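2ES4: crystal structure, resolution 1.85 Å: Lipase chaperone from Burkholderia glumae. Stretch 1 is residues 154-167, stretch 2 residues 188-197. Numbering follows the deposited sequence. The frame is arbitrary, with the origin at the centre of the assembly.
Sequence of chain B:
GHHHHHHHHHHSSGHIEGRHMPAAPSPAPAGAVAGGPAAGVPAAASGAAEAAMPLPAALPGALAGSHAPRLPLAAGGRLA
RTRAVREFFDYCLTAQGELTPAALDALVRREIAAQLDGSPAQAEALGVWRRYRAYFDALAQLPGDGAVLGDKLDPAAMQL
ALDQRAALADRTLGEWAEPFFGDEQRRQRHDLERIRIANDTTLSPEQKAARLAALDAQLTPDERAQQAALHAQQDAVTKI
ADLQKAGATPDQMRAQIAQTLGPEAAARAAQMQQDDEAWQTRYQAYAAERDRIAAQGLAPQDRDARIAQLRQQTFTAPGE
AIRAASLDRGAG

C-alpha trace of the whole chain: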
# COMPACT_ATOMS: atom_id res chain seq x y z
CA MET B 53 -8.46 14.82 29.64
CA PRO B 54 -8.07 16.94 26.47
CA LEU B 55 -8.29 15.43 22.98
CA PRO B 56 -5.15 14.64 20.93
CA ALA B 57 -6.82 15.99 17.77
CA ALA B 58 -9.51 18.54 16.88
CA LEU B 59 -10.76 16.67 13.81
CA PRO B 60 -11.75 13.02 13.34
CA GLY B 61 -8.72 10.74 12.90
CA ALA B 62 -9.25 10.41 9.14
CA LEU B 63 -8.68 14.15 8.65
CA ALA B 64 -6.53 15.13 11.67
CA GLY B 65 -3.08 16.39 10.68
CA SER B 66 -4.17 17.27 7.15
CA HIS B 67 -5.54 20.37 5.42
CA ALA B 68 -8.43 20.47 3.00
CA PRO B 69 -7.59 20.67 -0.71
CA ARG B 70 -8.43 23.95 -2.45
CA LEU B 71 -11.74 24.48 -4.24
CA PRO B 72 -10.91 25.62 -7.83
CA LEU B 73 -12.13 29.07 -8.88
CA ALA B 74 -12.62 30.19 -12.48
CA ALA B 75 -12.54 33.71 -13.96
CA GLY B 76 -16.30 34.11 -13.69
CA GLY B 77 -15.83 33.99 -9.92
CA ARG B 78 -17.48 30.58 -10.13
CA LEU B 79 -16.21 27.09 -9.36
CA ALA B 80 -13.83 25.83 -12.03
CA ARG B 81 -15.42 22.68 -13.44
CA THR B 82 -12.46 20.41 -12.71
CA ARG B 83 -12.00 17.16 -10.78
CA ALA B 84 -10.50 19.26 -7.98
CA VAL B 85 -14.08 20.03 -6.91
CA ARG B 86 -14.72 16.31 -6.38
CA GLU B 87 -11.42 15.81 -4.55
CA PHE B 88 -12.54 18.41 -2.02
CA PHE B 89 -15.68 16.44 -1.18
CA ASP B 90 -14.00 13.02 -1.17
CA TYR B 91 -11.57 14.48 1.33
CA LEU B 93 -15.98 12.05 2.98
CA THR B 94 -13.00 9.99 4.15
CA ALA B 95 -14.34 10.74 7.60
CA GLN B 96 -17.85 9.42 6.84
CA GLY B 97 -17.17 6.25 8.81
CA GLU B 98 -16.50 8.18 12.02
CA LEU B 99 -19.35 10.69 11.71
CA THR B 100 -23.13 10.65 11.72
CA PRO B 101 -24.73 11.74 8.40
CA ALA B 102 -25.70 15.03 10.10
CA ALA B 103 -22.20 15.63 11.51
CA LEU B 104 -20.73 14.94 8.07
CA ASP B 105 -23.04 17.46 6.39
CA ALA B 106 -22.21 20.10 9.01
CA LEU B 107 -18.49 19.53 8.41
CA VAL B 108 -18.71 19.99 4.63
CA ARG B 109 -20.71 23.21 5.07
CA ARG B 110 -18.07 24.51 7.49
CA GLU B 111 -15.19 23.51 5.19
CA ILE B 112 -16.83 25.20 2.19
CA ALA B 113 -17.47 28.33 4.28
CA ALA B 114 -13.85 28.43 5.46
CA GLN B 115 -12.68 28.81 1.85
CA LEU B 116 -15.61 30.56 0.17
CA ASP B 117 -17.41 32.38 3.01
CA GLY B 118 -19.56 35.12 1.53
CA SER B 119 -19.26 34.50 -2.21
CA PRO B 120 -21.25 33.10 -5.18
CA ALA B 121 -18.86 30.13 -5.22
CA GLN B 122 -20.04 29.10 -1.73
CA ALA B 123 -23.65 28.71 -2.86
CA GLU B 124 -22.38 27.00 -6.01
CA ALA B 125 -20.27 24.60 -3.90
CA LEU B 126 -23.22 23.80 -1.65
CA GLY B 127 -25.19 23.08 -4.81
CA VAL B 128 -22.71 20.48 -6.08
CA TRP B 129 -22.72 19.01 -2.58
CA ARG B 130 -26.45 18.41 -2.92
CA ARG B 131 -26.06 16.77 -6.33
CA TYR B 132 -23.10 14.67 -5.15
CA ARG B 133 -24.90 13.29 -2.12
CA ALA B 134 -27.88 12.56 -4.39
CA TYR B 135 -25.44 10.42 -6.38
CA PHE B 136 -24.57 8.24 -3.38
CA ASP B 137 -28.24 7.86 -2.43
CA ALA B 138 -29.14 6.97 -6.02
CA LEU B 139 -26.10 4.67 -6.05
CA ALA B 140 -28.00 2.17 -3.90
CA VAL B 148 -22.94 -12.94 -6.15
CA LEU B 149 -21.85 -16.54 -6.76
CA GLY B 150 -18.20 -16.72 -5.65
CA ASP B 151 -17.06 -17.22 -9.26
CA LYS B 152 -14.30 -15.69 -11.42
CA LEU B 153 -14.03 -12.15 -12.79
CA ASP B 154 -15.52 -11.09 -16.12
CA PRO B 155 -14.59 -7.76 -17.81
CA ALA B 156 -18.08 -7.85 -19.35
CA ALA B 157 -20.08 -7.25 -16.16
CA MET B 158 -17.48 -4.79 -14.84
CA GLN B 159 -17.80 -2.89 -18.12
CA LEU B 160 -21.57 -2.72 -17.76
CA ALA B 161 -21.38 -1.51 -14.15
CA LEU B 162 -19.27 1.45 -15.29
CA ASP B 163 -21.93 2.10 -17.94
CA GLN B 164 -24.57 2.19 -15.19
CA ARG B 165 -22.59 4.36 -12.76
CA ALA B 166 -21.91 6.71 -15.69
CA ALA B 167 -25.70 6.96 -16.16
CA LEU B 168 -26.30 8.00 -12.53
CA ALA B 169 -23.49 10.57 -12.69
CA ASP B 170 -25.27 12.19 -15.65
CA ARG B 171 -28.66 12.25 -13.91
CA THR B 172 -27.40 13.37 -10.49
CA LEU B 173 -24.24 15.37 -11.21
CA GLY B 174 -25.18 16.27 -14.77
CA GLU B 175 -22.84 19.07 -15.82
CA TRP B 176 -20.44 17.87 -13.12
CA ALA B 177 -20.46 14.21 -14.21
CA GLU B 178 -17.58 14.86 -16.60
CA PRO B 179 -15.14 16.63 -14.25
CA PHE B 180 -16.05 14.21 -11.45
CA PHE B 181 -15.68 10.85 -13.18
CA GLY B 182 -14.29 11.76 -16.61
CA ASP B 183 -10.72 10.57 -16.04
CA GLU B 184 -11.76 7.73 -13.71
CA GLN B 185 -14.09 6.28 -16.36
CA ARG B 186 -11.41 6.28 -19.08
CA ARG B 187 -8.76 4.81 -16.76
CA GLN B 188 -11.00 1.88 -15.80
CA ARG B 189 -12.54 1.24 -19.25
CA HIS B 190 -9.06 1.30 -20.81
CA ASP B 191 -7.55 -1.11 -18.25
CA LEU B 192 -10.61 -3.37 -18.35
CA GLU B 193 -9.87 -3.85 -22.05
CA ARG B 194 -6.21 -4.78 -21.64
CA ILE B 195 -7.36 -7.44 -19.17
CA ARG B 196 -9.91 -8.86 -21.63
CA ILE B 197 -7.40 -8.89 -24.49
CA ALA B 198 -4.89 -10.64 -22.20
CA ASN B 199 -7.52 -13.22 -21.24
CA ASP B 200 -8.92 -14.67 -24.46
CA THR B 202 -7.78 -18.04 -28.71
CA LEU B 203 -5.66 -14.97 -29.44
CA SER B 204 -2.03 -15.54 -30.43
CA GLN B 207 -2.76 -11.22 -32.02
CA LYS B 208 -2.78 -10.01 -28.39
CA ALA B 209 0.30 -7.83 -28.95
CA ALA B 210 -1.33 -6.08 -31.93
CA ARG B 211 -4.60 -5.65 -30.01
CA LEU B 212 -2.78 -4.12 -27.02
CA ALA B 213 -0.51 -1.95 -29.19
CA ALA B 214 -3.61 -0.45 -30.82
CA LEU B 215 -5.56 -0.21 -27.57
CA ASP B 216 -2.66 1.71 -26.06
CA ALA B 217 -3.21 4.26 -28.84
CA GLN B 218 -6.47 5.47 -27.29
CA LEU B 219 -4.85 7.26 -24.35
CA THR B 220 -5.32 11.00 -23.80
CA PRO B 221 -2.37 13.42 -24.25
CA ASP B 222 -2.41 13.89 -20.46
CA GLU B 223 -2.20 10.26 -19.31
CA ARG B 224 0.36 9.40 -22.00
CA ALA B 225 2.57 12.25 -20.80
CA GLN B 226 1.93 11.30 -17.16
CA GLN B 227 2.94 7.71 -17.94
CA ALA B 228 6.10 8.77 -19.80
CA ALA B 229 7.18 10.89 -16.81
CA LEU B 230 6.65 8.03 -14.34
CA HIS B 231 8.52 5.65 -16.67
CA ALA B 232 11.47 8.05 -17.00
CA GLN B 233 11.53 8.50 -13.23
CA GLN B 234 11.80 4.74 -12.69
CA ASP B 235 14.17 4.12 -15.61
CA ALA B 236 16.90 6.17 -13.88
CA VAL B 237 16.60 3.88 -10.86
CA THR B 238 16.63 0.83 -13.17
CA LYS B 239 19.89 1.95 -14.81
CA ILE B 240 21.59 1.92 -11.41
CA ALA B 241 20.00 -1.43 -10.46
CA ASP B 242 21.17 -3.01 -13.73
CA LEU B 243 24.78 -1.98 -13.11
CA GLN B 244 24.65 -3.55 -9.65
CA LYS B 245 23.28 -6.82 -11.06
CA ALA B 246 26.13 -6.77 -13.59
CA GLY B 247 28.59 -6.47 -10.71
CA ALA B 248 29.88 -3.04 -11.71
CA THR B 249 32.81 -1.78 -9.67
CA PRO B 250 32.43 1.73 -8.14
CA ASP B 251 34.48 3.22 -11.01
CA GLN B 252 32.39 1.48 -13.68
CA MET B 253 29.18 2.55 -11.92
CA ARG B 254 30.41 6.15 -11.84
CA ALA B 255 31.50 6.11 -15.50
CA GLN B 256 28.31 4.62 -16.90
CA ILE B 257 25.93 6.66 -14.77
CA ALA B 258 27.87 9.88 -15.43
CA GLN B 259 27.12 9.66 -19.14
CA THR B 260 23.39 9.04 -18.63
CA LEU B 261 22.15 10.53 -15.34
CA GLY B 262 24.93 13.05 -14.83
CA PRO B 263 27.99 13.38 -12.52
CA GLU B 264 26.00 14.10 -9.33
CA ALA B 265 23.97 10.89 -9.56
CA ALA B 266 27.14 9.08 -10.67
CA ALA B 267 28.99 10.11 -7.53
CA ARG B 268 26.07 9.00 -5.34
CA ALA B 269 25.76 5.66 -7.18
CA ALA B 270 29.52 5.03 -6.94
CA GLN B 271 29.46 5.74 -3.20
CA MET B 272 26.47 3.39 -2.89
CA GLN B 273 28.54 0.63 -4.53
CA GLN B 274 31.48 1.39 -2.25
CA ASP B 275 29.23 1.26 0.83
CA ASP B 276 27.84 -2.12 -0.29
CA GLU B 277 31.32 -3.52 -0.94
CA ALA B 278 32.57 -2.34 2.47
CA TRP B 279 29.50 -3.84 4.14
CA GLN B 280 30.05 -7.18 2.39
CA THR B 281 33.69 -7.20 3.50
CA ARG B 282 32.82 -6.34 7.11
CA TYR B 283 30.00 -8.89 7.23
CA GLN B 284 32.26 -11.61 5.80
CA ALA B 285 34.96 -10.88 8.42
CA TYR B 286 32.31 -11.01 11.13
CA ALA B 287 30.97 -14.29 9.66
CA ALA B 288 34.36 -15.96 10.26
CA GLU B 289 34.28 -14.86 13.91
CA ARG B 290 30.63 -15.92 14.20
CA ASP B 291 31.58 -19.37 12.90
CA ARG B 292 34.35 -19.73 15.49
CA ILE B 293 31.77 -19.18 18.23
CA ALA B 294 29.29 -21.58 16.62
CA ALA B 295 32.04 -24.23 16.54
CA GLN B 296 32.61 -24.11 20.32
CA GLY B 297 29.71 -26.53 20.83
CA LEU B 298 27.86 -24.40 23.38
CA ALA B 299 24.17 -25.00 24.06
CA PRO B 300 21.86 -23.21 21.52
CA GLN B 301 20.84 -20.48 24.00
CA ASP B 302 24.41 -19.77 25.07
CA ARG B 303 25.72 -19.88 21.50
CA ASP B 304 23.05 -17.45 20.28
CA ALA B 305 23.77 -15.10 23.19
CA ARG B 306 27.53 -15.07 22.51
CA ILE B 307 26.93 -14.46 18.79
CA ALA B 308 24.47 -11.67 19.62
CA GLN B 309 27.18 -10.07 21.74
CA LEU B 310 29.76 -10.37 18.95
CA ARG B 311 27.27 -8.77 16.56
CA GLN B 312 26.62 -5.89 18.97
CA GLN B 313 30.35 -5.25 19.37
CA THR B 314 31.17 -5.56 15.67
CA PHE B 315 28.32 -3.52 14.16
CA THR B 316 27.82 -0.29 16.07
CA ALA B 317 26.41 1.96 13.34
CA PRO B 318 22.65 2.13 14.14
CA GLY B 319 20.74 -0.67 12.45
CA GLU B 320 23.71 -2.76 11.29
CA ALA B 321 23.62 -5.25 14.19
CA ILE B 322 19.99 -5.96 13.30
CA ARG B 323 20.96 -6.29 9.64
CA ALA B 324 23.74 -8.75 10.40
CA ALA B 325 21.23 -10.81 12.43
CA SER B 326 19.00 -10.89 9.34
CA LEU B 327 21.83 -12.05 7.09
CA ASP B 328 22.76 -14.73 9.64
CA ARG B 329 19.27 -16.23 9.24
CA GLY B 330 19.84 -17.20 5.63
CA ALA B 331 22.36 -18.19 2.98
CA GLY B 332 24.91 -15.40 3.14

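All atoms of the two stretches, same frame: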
# COMPACT_ATOMS: atom_id res chain seq x y z
N ASP B 154 -15.21 -11.26 -14.71
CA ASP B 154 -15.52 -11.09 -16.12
C ASP B 154 -15.59 -9.61 -16.51
O ASP B 154 -16.47 -8.88 -16.03
CB ASP B 154 -16.83 -11.80 -16.49
CG ASP B 154 -18.03 -11.24 -15.74
OD1 ASP B 154 -17.98 -11.18 -14.50
OD2 ASP B 154 -19.00 -10.82 -16.42
N PRO B 155 -14.65 -9.14 -17.35
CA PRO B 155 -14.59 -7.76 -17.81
C PRO B 155 -15.88 -7.25 -18.45
O PRO B 155 -16.06 -6.05 -18.62
CB PRO B 155 -13.44 -7.78 -18.81
CG PRO B 155 -12.52 -8.78 -18.22
CD PRO B 155 -13.48 -9.89 -17.86
N ALA B 156 -16.79 -8.17 -18.75
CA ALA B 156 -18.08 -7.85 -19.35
C ALA B 156 -18.98 -7.15 -18.35
O ALA B 156 -19.41 -6.03 -18.60
CB ALA B 156 -18.74 -9.11 -19.88
N ALA B 157 -19.23 -7.80 -17.21
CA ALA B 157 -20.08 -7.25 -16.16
C ALA B 157 -19.51 -5.95 -15.61
O ALA B 157 -20.22 -4.95 -15.49
CB ALA B 157 -20.26 -8.24 -15.04
N MET B 158 -18.20 -5.96 -15.35
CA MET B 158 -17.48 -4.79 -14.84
C MET B 158 -17.60 -3.61 -15.79
O MET B 158 -17.67 -2.46 -15.36
CB MET B 158 -16.01 -5.10 -14.60
CG MET B 158 -15.75 -6.18 -13.58
SD MET B 158 -14.01 -6.47 -13.24
CE MET B 158 -13.72 -7.92 -14.19
N GLN B 159 -17.67 -3.91 -17.09
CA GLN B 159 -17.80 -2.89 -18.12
C GLN B 159 -19.19 -2.29 -18.09
O GLN B 159 -19.36 -1.09 -18.31
CB GLN B 159 -17.52 -3.49 -19.51
CG GLN B 159 -16.86 -2.54 -20.51
CD GLN B 159 -17.68 -1.29 -20.76
OE1 GLN B 159 -18.86 -1.36 -21.11
NE2 GLN B 159 -17.10 -0.14 -20.47
N LEU B 160 -20.18 -3.14 -17.82
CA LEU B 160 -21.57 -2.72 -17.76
C LEU B 160 -21.83 -1.86 -16.54
O LEU B 160 -22.53 -0.86 -16.63
CB LEU B 160 -22.50 -3.93 -17.75
CG LEU B 160 -22.35 -4.92 -18.90
CD1 LEU B 160 -23.30 -6.08 -18.70
CD2 LEU B 160 -22.55 -4.25 -20.24
N ALA B 161 -21.23 -2.25 -15.41
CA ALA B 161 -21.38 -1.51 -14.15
C ALA B 161 -20.93 -0.07 -14.32
O ALA B 161 -21.62 0.84 -13.88
CB ALA B 161 -20.58 -2.17 -13.07
N LEU B 162 -19.81 0.12 -15.02
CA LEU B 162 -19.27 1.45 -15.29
C LEU B 162 -20.23 2.23 -16.18
O LEU B 162 -20.33 3.45 -16.06
CB LEU B 162 -17.91 1.35 -15.97
CG LEU B 162 -16.79 0.66 -15.19
CD1 LEU B 162 -15.54 0.61 -16.05
CD2 LEU B 162 -16.53 1.38 -13.88
N ASP B 163 -20.95 1.50 -17.04
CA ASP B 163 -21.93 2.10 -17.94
C ASP B 163 -23.14 2.58 -17.14
O ASP B 163 -23.73 3.61 -17.46
CB ASP B 163 -22.38 1.09 -19.00
N GLN B 164 -23.46 1.85 -16.07
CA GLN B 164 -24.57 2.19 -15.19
C GLN B 164 -24.21 3.39 -14.34
O GLN B 164 -24.90 4.39 -14.36
CB GLN B 164 -24.90 1.02 -14.27
CG GLN B 164 -25.24 -0.28 -14.98
CD GLN B 164 -25.42 -1.44 -14.02
OE1 GLN B 164 -25.72 -2.55 -14.43
NE2 GLN B 164 -25.25 -1.18 -12.72
N ARG B 165 -23.09 3.28 -13.62
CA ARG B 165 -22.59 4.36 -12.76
C ARG B 165 -22.45 5.66 -13.54
O ARG B 165 -22.77 6.73 -13.02
CB ARG B 165 -21.24 3.98 -12.17
CG ARG B 165 -21.26 2.70 -11.34
CD ARG B 165 -19.88 2.36 -10.83
NE ARG B 165 -19.37 3.37 -9.91
CZ ARG B 165 -18.15 3.38 -9.40
NH1 ARG B 165 -17.28 2.43 -9.71
NH2 ARG B 165 -17.78 4.35 -8.56
N ALA B 166 -22.05 5.55 -14.81
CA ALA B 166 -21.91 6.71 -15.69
C ALA B 166 -23.28 7.34 -15.95
O ALA B 166 -23.38 8.55 -16.10
CB ALA B 166 -21.27 6.31 -17.00
N ALA B 167 -24.32 6.50 -15.95
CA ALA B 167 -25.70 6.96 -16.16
C ALA B 167 -26.17 7.79 -14.98
O ALA B 167 -26.73 8.88 -15.17
CB ALA B 167 -26.63 5.77 -16.36
N GLN B 188 -10.42 3.19 -16.02
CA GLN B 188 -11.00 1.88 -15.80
C GLN B 188 -11.37 1.16 -17.09
O GLN B 188 -10.93 0.03 -17.30
CB GLN B 188 -12.23 1.98 -14.91
CG GLN B 188 -11.94 2.49 -13.51
CD GLN B 188 -13.19 2.62 -12.67
OE1 GLN B 188 -14.10 3.37 -13.02
NE2 GLN B 188 -13.24 1.89 -11.57
N ARG B 189 -12.13 1.82 -17.97
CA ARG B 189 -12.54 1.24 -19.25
C ARG B 189 -11.33 0.75 -20.04
O ARG B 189 -11.30 -0.39 -20.49
CB ARG B 189 -13.31 2.26 -20.09
CG ARG B 189 -14.61 2.71 -19.49
CD ARG B 189 -15.29 3.78 -20.34
NE ARG B 189 -16.52 4.30 -19.74
CZ ARG B 189 -17.61 3.58 -19.49
NH1 ARG B 189 -17.65 2.29 -19.80
NH2 ARG B 189 -18.67 4.14 -18.93
N HIS B 190 -10.31 1.60 -20.10
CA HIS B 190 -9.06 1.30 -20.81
C HIS B 190 -8.37 0.06 -20.23
O HIS B 190 -8.01 -0.85 -20.98
CB HIS B 190 -8.13 2.50 -20.75
CG HIS B 190 -6.86 2.32 -21.53
ND1 HIS B 190 -5.84 1.50 -21.10
CD2 HIS B 190 -6.46 2.85 -22.70
CE1 HIS B 190 -4.85 1.54 -21.97
NE2 HIS B 190 -5.20 2.35 -22.96
N ASP B 191 -8.20 0.02 -18.91
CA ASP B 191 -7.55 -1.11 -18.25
C ASP B 191 -8.37 -2.38 -18.35
O ASP B 191 -7.82 -3.46 -18.55
CB ASP B 191 -7.26 -0.80 -16.78
CG ASP B 191 -6.18 0.24 -16.61
OD1 ASP B 191 -5.16 0.18 -17.33
OD2 ASP B 191 -6.34 1.13 -15.75
N LEU B 192 -9.69 -2.23 -18.26
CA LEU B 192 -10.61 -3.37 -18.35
C LEU B 192 -10.46 -4.08 -19.69
O LEU B 192 -10.62 -5.30 -19.78
CB LEU B 192 -12.05 -2.90 -18.17
CG LEU B 192 -13.08 -3.98 -17.93
CD1 LEU B 192 -12.70 -4.82 -16.72
CD2 LEU B 192 -14.37 -3.36 -17.71
N GLU B 193 -10.09 -3.32 -20.71
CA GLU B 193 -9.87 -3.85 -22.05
C GLU B 193 -8.61 -4.68 -22.13
O GLU B 193 -8.64 -5.82 -22.57
CB GLU B 193 -9.81 -2.73 -23.08
CG GLU B 193 -11.16 -2.28 -23.59
CD GLU B 193 -11.92 -3.40 -24.27
OE1 GLU B 193 -11.38 -3.99 -25.24
OE2 GLU B 193 -13.05 -3.71 -23.83
N ARG B 194 -7.51 -4.10 -21.64
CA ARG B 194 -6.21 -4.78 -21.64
C ARG B 194 -6.29 -6.13 -20.94
O ARG B 194 -5.65 -7.09 -21.36
CB ARG B 194 -5.16 -3.93 -20.95
CG ARG B 194 -4.98 -2.55 -21.55
CD ARG B 194 -3.69 -1.93 -21.09
NE ARG B 194 -3.57 -1.92 -19.63
CZ ARG B 194 -2.45 -1.64 -18.97
NH1 ARG B 194 -2.44 -1.66 -17.65
NH2 ARG B 194 -1.34 -1.32 -19.63
N ILE B 195 -7.15 -6.21 -19.92
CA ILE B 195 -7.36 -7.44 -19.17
C ILE B 195 -8.10 -8.47 -20.03
O ILE B 195 -7.74 -9.65 -20.04
CB ILE B 195 -8.16 -7.20 -17.88
CG1 ILE B 195 -7.47 -6.13 -17.04
CG2 ILE B 195 -8.28 -8.50 -17.08
CD1 ILE B 195 -8.21 -5.75 -15.81
N ARG B 196 -9.12 -8.00 -20.75
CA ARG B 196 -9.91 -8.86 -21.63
C ARG B 196 -9.05 -9.41 -22.76
O ARG B 196 -9.03 -10.61 -22.99
CB ARG B 196 -11.09 -8.09 -22.22
N ILE B 197 -8.29 -8.52 -23.40
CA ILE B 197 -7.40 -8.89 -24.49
C ILE B 197 -6.37 -9.92 -24.02
O ILE B 197 -6.07 -10.88 -24.73
CB ILE B 197 -6.65 -7.67 -25.04
CG1 ILE B 197 -7.64 -6.64 -25.59
CG2 ILE B 197 -5.67 -8.10 -26.13
CD1 ILE B 197 -7.01 -5.35 -26.10

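Two helices that run side by side in opposite directions can meet mainly through side-chain packing, as in two stretches of the Burkholderia glumae lipase chaperone. The first helix begins at Pro155 and runs on beyond Ala167; Gln188 to Ile197 are an interior portion of the second. Their N-to-C directions differ by 168°, so the pair is nearly antiparallel, and the axes approach to 10.1 Å. The start of the first helix therefore lies beside the later part of the second: Pro155 CA is 6.0 Å from Leu192 CA, and one turn further on Gln159 CA is 6.8 Å from Arg189 CA. Ahead of the first helix, Asp154 serves as N-cap. Its OD2 accepts a hydrogen bond from Ala157 N at 3.1 Å, satisfying one of the amides that the opening turn leaves without a backbone partner.

Leu192 is the apolar centre of the contact and has the largest area covered by the opposing stretch. Its side chain points toward the first helix and packs against the first turn, with CD1 3.7 Å from Pro155 CB and CD2 3.9 Å from Met158 CB. The same CD2 methyl lies 3.6 Å from Gln159 CB and 3.3 Å from Pro155 O, so the leucine meets backbone as well as side chains. Contacts of this kind gain from dispersion and from removing apolar surface from solvent. Ile195 extends the apolar patch more loosely, its CG2 4.4 Å from Pro155 CG, while Leu192 CD2 is 4.5 Å from Leu162 CD1.

Arg189 shows how a long charged residue can act as a packing element. Its CA-to-CB bond points sideways, yet the extended chain carries the guanidinium to the first helix, where it sits as a knob among Gln159, Leu162, Asp163 and Ala166. Leu162 CB lies over one face of the planar group, 4.0 Å from Arg189 NH1, whereas Ala166 CB lies near its edge, 3.9 Å from Arg189 NH2. The Leu162 carbonyl O is 3.4 Å from Arg189 NH2. A short distance alone does not make a bond: Gln159 NE2 and Arg189 NH1 are only 2.6 Å apart, but as modelled both are donors.

Gln188 completes the contact through its amide, with OE1 3.3 Å from Leu162 CD2, a polar atom resting against a methyl. With no clear hydrogen bond between the stretches, the contact is mainly one of packing.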